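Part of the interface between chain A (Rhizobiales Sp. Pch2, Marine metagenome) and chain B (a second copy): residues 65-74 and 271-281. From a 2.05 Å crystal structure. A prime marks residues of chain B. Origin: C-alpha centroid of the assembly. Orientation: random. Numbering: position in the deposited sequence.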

# COMPACT_ATOMS: atom_id res chain seq x y z
N ALA A 65 13.41 -40.30 -15.75
CA ALA A 65 13.08 -39.29 -14.76
C ALA A 65 11.59 -39.02 -14.67
O ALA A 65 11.19 -38.06 -14.00
CB ALA A 65 13.82 -37.99 -15.07
N LEU A 66 10.75 -39.84 -15.30
CA LEU A 66 9.32 -39.57 -15.34
C LEU A 66 8.72 -39.52 -13.94
O LEU A 66 7.99 -38.59 -13.60
CB LEU A 66 8.60 -40.63 -16.18
CG LEU A 66 7.07 -40.64 -16.12
CD1 LEU A 66 6.50 -39.30 -16.55
CD2 LEU A 66 6.52 -41.76 -16.99
N VAL A 67 9.02 -40.53 -13.12
CA VAL A 67 8.49 -40.58 -11.76
C VAL A 67 9.56 -40.35 -10.71
O VAL A 67 9.21 -40.18 -9.53
CB VAL A 67 7.77 -41.92 -11.49
CG1 VAL A 67 6.60 -42.09 -12.44
CG2 VAL A 67 8.75 -43.07 -11.65
N LYS A 68 10.84 -40.35 -11.09
CA LYS A 68 11.91 -40.14 -10.12
C LYS A 68 11.67 -38.86 -9.33
O LYS A 68 11.92 -38.81 -8.12
CB LYS A 68 13.27 -40.08 -10.82
N ASN A 69 11.17 -37.82 -9.99
CA ASN A 69 10.87 -36.58 -9.28
C ASN A 69 9.65 -36.75 -8.37
O ASN A 69 9.66 -36.27 -7.23
CB ASN A 69 10.67 -35.43 -10.26
CG ASN A 69 9.77 -35.79 -11.44
OD1 ASN A 69 8.85 -36.60 -11.31
ND2 ASN A 69 10.05 -35.20 -12.60
N VAL A 70 8.61 -37.45 -8.84
CA VAL A 70 7.34 -37.47 -8.10
C VAL A 70 7.47 -38.27 -6.81
O VAL A 70 6.87 -37.92 -5.78
CB VAL A 70 6.21 -38.04 -8.98
CG1 VAL A 70 4.94 -38.20 -8.17
CG2 VAL A 70 5.96 -37.15 -10.16
N ILE A 71 8.24 -39.35 -6.82
CA ILE A 71 8.23 -40.27 -5.69
C ILE A 71 8.98 -39.69 -4.51
O ILE A 71 8.51 -39.73 -3.36
CB ILE A 71 8.81 -41.63 -6.12
CG1 ILE A 71 7.76 -42.41 -6.90
CG2 ILE A 71 9.28 -42.42 -4.91
CD1 ILE A 71 8.21 -43.81 -7.25
N ARG A 72 10.15 -39.11 -4.76
CA ARG A 72 11.04 -38.70 -3.69
C ARG A 72 10.58 -37.44 -2.95
O ARG A 72 11.29 -36.97 -2.06
CB ARG A 72 12.45 -38.49 -4.25
N ARG A 73 9.41 -36.89 -3.29
CA ARG A 73 8.98 -35.64 -2.68
C ARG A 73 8.55 -35.85 -1.23
O ARG A 73 7.92 -36.86 -0.91
CB ARG A 73 7.81 -35.04 -3.45
CG ARG A 73 8.01 -34.89 -4.93
CD ARG A 73 9.21 -34.00 -5.25
NE ARG A 73 9.37 -32.83 -4.39
CZ ARG A 73 8.64 -31.72 -4.48
NH1 ARG A 73 7.66 -31.64 -5.38
NH2 ARG A 73 8.89 -30.70 -3.67
N PRO A 74 8.82 -34.89 -0.35
CA PRO A 74 8.22 -34.95 0.98
C PRO A 74 6.72 -35.08 0.89
O PRO A 74 6.09 -34.52 -0.03
CB PRO A 74 8.64 -33.60 1.61
CG PRO A 74 9.74 -33.08 0.75
CD PRO A 74 9.47 -33.60 -0.63
N LEU B 271 5.97 -25.62 -12.77
CA LEU B 271 6.26 -26.81 -13.57
C LEU B 271 6.41 -28.04 -12.69
O LEU B 271 5.85 -29.10 -12.99
CB LEU B 271 7.53 -26.59 -14.41
CG LEU B 271 7.44 -25.54 -15.52
CD1 LEU B 271 8.81 -25.24 -16.11
CD2 LEU B 271 6.46 -25.99 -16.61
N THR B 272 7.17 -27.94 -11.60
CA THR B 272 7.58 -29.14 -10.87
C THR B 272 6.57 -29.56 -9.82
O THR B 272 6.41 -30.76 -9.59
CB THR B 272 8.95 -28.93 -10.20
OG1 THR B 272 8.90 -27.82 -9.29
CG2 THR B 272 10.06 -28.66 -11.24
N GLN B 273 5.87 -28.61 -9.20
CA GLN B 273 4.93 -28.93 -8.13
C GLN B 273 3.47 -28.92 -8.57
O GLN B 273 2.60 -29.35 -7.78
CB GLN B 273 5.12 -27.95 -6.96
CG GLN B 273 6.54 -28.03 -6.30
CD GLN B 273 6.69 -27.03 -5.18
OE1 GLN B 273 6.95 -25.85 -5.42
NE2 GLN B 273 6.48 -27.47 -3.95
N ARG B 274 3.16 -28.44 -9.77
CA ARG B 274 1.77 -28.49 -10.25
C ARG B 274 1.65 -29.25 -11.56
O ARG B 274 0.98 -30.28 -11.60
CB ARG B 274 1.19 -27.07 -10.40
CG ARG B 274 1.23 -26.24 -9.10
CD ARG B 274 0.91 -24.76 -9.34
NE ARG B 274 -0.45 -24.54 -9.85
CZ ARG B 274 -0.81 -23.50 -10.59
NH1 ARG B 274 0.08 -22.58 -10.93
NH2 ARG B 274 -2.08 -23.38 -11.00
N LEU B 275 2.31 -28.78 -12.63
CA LEU B 275 2.01 -29.33 -13.95
C LEU B 275 2.52 -30.76 -14.08
O LEU B 275 1.80 -31.64 -14.55
CB LEU B 275 2.60 -28.45 -15.04
CG LEU B 275 2.50 -29.03 -16.46
CD1 LEU B 275 1.05 -29.21 -16.93
CD2 LEU B 275 3.28 -28.15 -17.42
N ILE B 276 3.77 -31.01 -13.67
CA ILE B 276 4.33 -32.36 -13.81
C ILE B 276 3.51 -33.39 -13.03
O ILE B 276 3.08 -34.38 -13.63
CB ILE B 276 5.82 -32.37 -13.45
CG1 ILE B 276 6.66 -31.78 -14.60
CG2 ILE B 276 6.28 -33.80 -13.14
CD1 ILE B 276 8.08 -31.45 -14.18
N PRO B 277 3.23 -33.21 -11.73
CA PRO B 277 2.36 -34.17 -11.06
C PRO B 277 1.03 -34.36 -11.76
O PRO B 277 0.58 -35.51 -11.90
CB PRO B 277 2.18 -33.56 -9.66
CG PRO B 277 3.33 -32.73 -9.42
CD PRO B 277 3.70 -32.17 -10.80
N SER B 278 0.38 -33.27 -12.20
CA SER B 278 -0.94 -33.38 -12.82
C SER B 278 -0.87 -34.24 -14.08
O SER B 278 -1.80 -34.99 -14.37
CB SER B 278 -1.50 -31.99 -13.17
OG SER B 278 -1.65 -31.19 -12.00
N ILE B 279 0.18 -34.08 -14.87
CA ILE B 279 0.29 -34.85 -16.10
C ILE B 279 0.46 -36.33 -15.78
O ILE B 279 -0.23 -37.18 -16.35
CB ILE B 279 1.45 -34.32 -16.96
CG1 ILE B 279 1.05 -32.97 -17.55
CG2 ILE B 279 1.78 -35.32 -18.05
CD1 ILE B 279 2.16 -32.31 -18.31
N VAL B 280 1.34 -36.64 -14.83
CA VAL B 280 1.58 -38.04 -14.46
C VAL B 280 0.33 -38.65 -13.82
O VAL B 280 -0.12 -39.73 -14.22
CB VAL B 280 2.79 -38.13 -13.52
CG1 VAL B 280 2.97 -39.57 -13.05
CG2 VAL B 280 4.03 -37.60 -14.20
N LEU B 281 -0.23 -37.98 -12.82
CA LEU B 281 -1.37 -38.54 -12.11
C LEU B 281 -2.57 -38.71 -13.03
O LEU B 281 -3.41 -39.59 -12.80
CB LEU B 281 -1.74 -37.66 -10.92
CG LEU B 281 -0.65 -37.56 -9.85
CD1 LEU B 281 -1.16 -36.74 -8.68
CD2 LEU B 281 -0.24 -38.94 -9.40

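This is a small, mainly apolar contact in which a short helical segment of chain A and the residues around it rest against one side of a longer chain B helix, with no hydrogen bond crossing between the two stretches. Together they bury 321 Å², and the backbones stay well apart: the CA atoms of Val70 and Pro277′ are 6.7 Å from each other, those of Val67 and Val280′ 7.8 Å, and those of Asn69 and Thr272′ 8.3 Å. These nearest pairs follow no steady register, although the CA positions show the path from Val67 to Arg73 running roughly opposite to that from Thr272′ to Val280′.

The backbone hydrogen bonds found here lie within each stretch, and none crosses between them. In chain A, Val67 O accepts from Ile71 N at 3.0 Å and, weakly, from Val70 N at 2.9 Å, which holds the single helical turn together. The chain B helix is less regular. Ile276′ N reaches Leu271′ O at 2.9 Å, a five-residue step that marks a wider pi-type turn, and Pro277′, whose ring nitrogen carries no hydrogen, leaves a kink. Regular bonding resumes with Ser278′ N to Arg274′ O at 3.1 Å; the same carbonyl also accepts from Ser278′ OG at 2.8 Å.

Val280′ and Ile276′, one helical turn apart and joined by the bond from Val280′ N to Ile276′ O (3.1 Å), both point CB toward chain A. Val280′ has the largest covered area of any residue here. Its CG2 lies 3.8 Å from Leu66 CD1, a close van der Waals distance, whereas its CG1 is a looser 4.5 Å from Val67 CG1. Leu66 leaves its backbone sideways, but its t,p rotamer brings the end of the side chain nearer the helix. Val70, the most covered residue of chain A, points toward chain B, and its CG2 stands 4.5 Å from Ile276′ CG2. These branched aliphatic groups have no polar atoms to satisfy, so packing and the exclusion of water suit them.

Nearer the start of the chain B stretch, the contact changes character. Arg73 points toward the helix and, with chi1 to chi3 all m, carries its guanidinium to Gln273′, where NH1 lies 3.9 Å from CG. That methylene sits at the guanidinium edge, near its plane, so the approach is van der Waals packing rather than stacking. The amide of Gln273′ is engaged otherwise, with OE1 and NE2 both hydrogen-bonded outside this pairing. Arg73 NH1 is also 4.5 Å from Thr272′ O, too far for a hydrogen bond.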